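Side-chain contacts in outer surface protein (Bacillus cereus ATCC 14579, PDB 1X7F), which is of unknown function but is probably a 6-phospho-N-acetylmuramidase that cleaves MurNAc 6-phosphate glycosides during recycling of cell-wall sugars: residues I120-G125 with L129-M134; T135-P138 with K142-L145. One frame throughout, in Å; residues are numbered along the deposited sequence.

Contact 1: residues I120-G125 with L129-M134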
# COMPACT_ATOMS: atom_id res chain seq x y z
N ILE A 120 2.77 13.07 -16.86
CA ILE A 120 1.41 12.93 -17.35
C ILE A 120 1.02 11.46 -17.41
O ILE A 120 1.86 10.60 -17.70
CB ILE A 120 1.22 13.57 -18.76
CG1 ILE A 120 2.35 13.17 -19.70
CG2 ILE A 120 1.07 15.09 -18.64
CD1 ILE A 120 1.95 13.21 -21.15
N ARG A 121 -0.25 11.18 -17.13
CA ARG A 121 -0.77 9.83 -17.25
C ARG A 121 -1.37 9.59 -18.63
O ARG A 121 -2.02 10.46 -19.22
CB ARG A 121 -1.79 9.52 -16.15
CG ARG A 121 -2.10 8.02 -16.03
CD ARG A 121 -2.56 7.57 -14.66
NE ARG A 121 -2.84 6.14 -14.62
CZ ARG A 121 -3.97 5.60 -15.06
NH1 ARG A 121 -4.92 6.37 -15.56
NH2 ARG A 121 -4.15 4.29 -15.00
N LEU A 122 -1.07 8.41 -19.16
CA LEU A 122 -1.71 7.91 -20.37
C LEU A 122 -2.69 6.83 -19.93
O LEU A 122 -2.36 5.64 -19.87
CB LEU A 122 -0.69 7.38 -21.38
CG LEU A 122 0.33 8.37 -21.95
CD1 LEU A 122 1.18 7.68 -22.99
CD2 LEU A 122 -0.34 9.61 -22.55
N ASP A 123 -3.90 7.28 -19.59
CA ASP A 123 -4.99 6.43 -19.13
C ASP A 123 -5.34 5.36 -20.18
O ASP A 123 -5.56 4.19 -19.87
CB ASP A 123 -6.20 7.32 -18.82
CG ASP A 123 -7.32 6.57 -18.13
OD1 ASP A 123 -7.02 5.69 -17.30
OD2 ASP A 123 -8.53 6.82 -18.35
N VAL A 124 -5.40 5.80 -21.44
CA VAL A 124 -5.56 4.91 -22.58
C VAL A 124 -4.28 5.00 -23.41
O VAL A 124 -3.66 6.06 -23.51
CB VAL A 124 -6.84 5.25 -23.41
CG1 VAL A 124 -6.89 4.49 -24.73
CG2 VAL A 124 -8.10 4.96 -22.59
N GLY A 125 -3.88 3.87 -23.98
CA GLY A 125 -2.65 3.79 -24.77
C GLY A 125 -2.83 4.04 -26.25
O GLY A 125 -3.94 4.33 -26.73
N LEU A 129 4.43 3.08 -30.19
CA LEU A 129 5.39 3.99 -30.80
C LEU A 129 5.22 5.42 -30.27
O LEU A 129 6.21 6.09 -29.98
CB LEU A 129 5.27 3.96 -32.33
CG LEU A 129 6.25 4.77 -33.19
CD1 LEU A 129 7.70 4.32 -32.99
CD2 LEU A 129 5.86 4.65 -34.66
N THR A 130 3.97 5.87 -30.14
CA THR A 130 3.67 7.22 -29.64
C THR A 130 4.21 7.41 -28.23
O THR A 130 4.83 8.43 -27.94
CB THR A 130 2.14 7.48 -29.69
OG1 THR A 130 1.66 7.31 -31.03
CG2 THR A 130 1.84 8.95 -29.41
N GLU A 131 3.96 6.42 -27.37
CA GLU A 131 4.48 6.38 -26.00
C GLU A 131 6.01 6.52 -25.98
O GLU A 131 6.55 7.35 -25.25
CB GLU A 131 4.08 5.08 -25.30
CG GLU A 131 2.62 5.02 -24.84
CD GLU A 131 1.66 4.51 -25.91
OE1 GLU A 131 1.93 4.69 -27.12
OE2 GLU A 131 0.62 3.94 -25.54
N ALA A 132 6.67 5.69 -26.79
CA ALA A 132 8.13 5.71 -26.95
C ALA A 132 8.69 7.10 -27.23
O ALA A 132 9.68 7.52 -26.57
CB ALA A 132 8.56 4.73 -28.04
N LYS A 133 8.07 7.81 -28.21
CA LYS A 133 8.52 9.15 -28.60
C LYS A 133 8.29 10.20 -27.51
O LYS A 133 9.03 11.18 -27.41
CB LYS A 133 7.86 9.61 -29.90
CG LYS A 133 8.58 9.15 -31.16
CD LYS A 133 7.71 8.22 -32.00
CE LYS A 133 6.85 9.02 -32.99
NZ LYS A 133 5.63 8.25 -33.37
N MET A 134 7.26 9.98 -26.70
CA MET A 134 6.93 10.89 -25.60
C MET A 134 7.95 10.86 -24.46
O MET A 134 8.14 11.86 -23.76
CB MET A 134 5.52 10.61 -25.07
CG MET A 134 4.41 11.06 -26.01
SD MET A 134 2.80 10.45 -25.51
CE MET A 134 2.37 11.61 -24.20
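Leu122 and Met134 meet tip to tip where strand 119-122 faces helix 129-134, the first half of a beta-alpha-beta crossover in the eight-stranded parallel barrel of the N-terminal domain. The short axes of strand and helix run nearly antiparallel, 168° apart, and pass 11.7 Å from each other, so the space between them is bridged by side chains. The dense part is apolar. The Met134 chain is extended through chi2 and bends at its last torsion, chi3 80°, which turns the methyl group CE toward the strand. Met134 CE lies 3.5 Å from Ile120 CD1, a tight carbon pair, with the two side chains crossing at about a right angle. On the leucine, the same Met134 CE is 3.8 Å from Leu122 CD2. The other branch, Leu122 CD1, packs 3.5 Å from Glu131 CG and also borders Met134 SD, so that the forked end of this leucine lies against two residues about one helical turn apart. Ile143 of the next strand touches both Leu122 and Met134 and continues the apolar layer.

Toward the loop after the strand the packing thins out. Gly125, partly exposed, meets the helix there through its backbone alone, and Glu131 spans this looser end. A bend at chi2, 87°, carries the Glu131 carboxylate back toward the loop, where OE2 accepts a hydrogen bond from Phe126 N and is also hydrogen-bonded to Tyr153 OH. The buried acid is thereby tied both to the loop that leads into its own helix and to the following helix, 153-157. Beside these bonds, Glu131 OE2 rests 3.4 Å from Gly125 CA.

Contact 2: residues T135-P138 with K142-L145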
# COMPACT_ATOMS: atom_id res chain seq x y z
N THR A 135 8.61 9.70 -24.29
CA THR A 135 9.63 9.54 -23.25
C THR A 135 10.89 10.36 -23.56
O THR A 135 11.72 10.58 -22.68
CB THR A 135 10.00 8.05 -23.04
OG1 THR A 135 10.67 7.53 -24.20
CG2 THR A 135 8.77 7.18 -22.94
N ASN A 136 11.01 10.80 -24.82
CA ASN A 136 12.11 11.65 -25.26
C ASN A 136 11.76 13.14 -25.25
O ASN A 136 12.43 13.94 -25.91
CB ASN A 136 12.60 11.25 -26.67
CG ASN A 136 13.05 9.79 -26.75
OD1 ASN A 136 13.60 9.17 -25.66
ND2 ASN A 136 12.83 9.21 -28.04
N ASN A 137 10.72 13.52 -24.50
CA ASN A 137 10.31 14.92 -24.40
C ASN A 137 11.40 15.80 -23.75
O ASN A 137 12.06 15.36 -22.81
CB ASN A 137 8.94 15.06 -23.71
CG ASN A 137 9.03 15.00 -22.19
OD1 ASN A 137 9.31 16.01 -21.54
ND2 ASN A 137 8.77 13.81 -21.62
N PRO A 138 11.59 17.02 -24.27
CA PRO A 138 12.67 17.89 -23.77
C PRO A 138 12.36 18.63 -22.45
O PRO A 138 13.16 19.47 -22.03
CB PRO A 138 12.85 18.91 -24.91
CG PRO A 138 11.94 18.44 -26.03
CD PRO A 138 10.85 17.65 -25.38
N LYS A 142 7.80 12.88 -16.84
CA LYS A 142 7.57 11.44 -16.70
C LYS A 142 6.34 11.04 -17.51
O LYS A 142 5.35 11.78 -17.54
CB LYS A 142 7.35 11.06 -15.23
CG LYS A 142 8.57 11.18 -14.33
CD LYS A 142 9.54 10.01 -14.51
CE LYS A 142 10.89 10.31 -13.88
NZ LYS A 142 11.50 11.53 -14.46
N ILE A 143 6.39 9.89 -18.16
CA ILE A 143 5.22 9.34 -18.85
C ILE A 143 4.66 8.20 -18.01
O ILE A 143 5.26 7.12 -17.95
CB ILE A 143 5.55 8.86 -20.30
CG1 ILE A 143 6.35 9.92 -21.10
CG2 ILE A 143 4.28 8.42 -21.02
CD1 ILE A 143 5.69 11.29 -21.26
N GLU A 144 3.53 8.45 -17.36
CA GLU A 144 2.85 7.43 -16.56
C GLU A 144 1.92 6.56 -17.40
O GLU A 144 1.02 7.06 -18.08
CB GLU A 144 2.09 8.05 -15.39
CG GLU A 144 1.48 7.00 -14.47
CD GLU A 144 1.08 7.56 -13.12
OE1 GLU A 144 1.87 7.43 -12.17
OE2 GLU A 144 -0.02 8.12 -13.01
N LEU A 145 2.15 5.26 -17.36
CA LEU A 145 1.34 4.30 -18.10
C LEU A 145 0.31 3.64 -17.18
O LEU A 145 0.48 3.60 -15.96
CB LEU A 145 2.23 3.23 -18.74
CG LEU A 145 3.37 3.66 -19.66
CD1 LEU A 145 4.23 2.46 -19.94
CD2 LEU A 145 2.87 4.29 -20.96
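Ile143 points from its strand toward the loop between helix 129-134 and strand 142-146, and its side chain meets Thr135 and Asn137 in two different ways. With Thr135 it crosses at about a right angle: Ile143 CG1 lies 4.1 Å from Thr135 CG2 and, slightly closer, 3.9 Å from the backbone N of Thr135, so the methylene covers the backbone as much as the methyl group. The threonine hydroxyl is used elsewhere, bonded to Ala132 O and to the backbone N of Asn163.

Past Asn137, Ile143 slides in the opposite direction, and the contact is made by the outer end of each chain, Asn137 ND2 to Ile143 CD1 at 4.0 Å. A chi1 of 81° sets the amide between its own backbone N and carbonyl carbon. From there ND2 donates to Met134 O and Leu141 O, while OD1 accepts from Tyr139 N; three bonds fix the rotation of the amide, which brings together the end of the helix and the approach to the strand. Such packing of a strand residue under the helix-to-strand connection is that of an alpha-beta loop in a beta/alpha barrel.

Overall arrangement
Contacts 1 and 2 follow in series along the chain, their centres about 7 Å apart, and together they cover one beta-alpha-beta unit: strand 119-122, helix 129-134 and strand 142-146. The two strands are neighbours in the parallel eight-stranded sheet of the N-terminal domain, joined by probable backbone hydrogen bonds, Leu122 N to Glu144 O and Ile120 O to Glu144 N, both 2.7 Å. Contact 1 sets the helix on the first strand, and contact 2 closes the return to the second; Met134 O, 3.5 Å from Ile143 CD1, links them. With helix and connecting loop packed on two neighbouring strands, this part of the barrel is held together by consecutive elements.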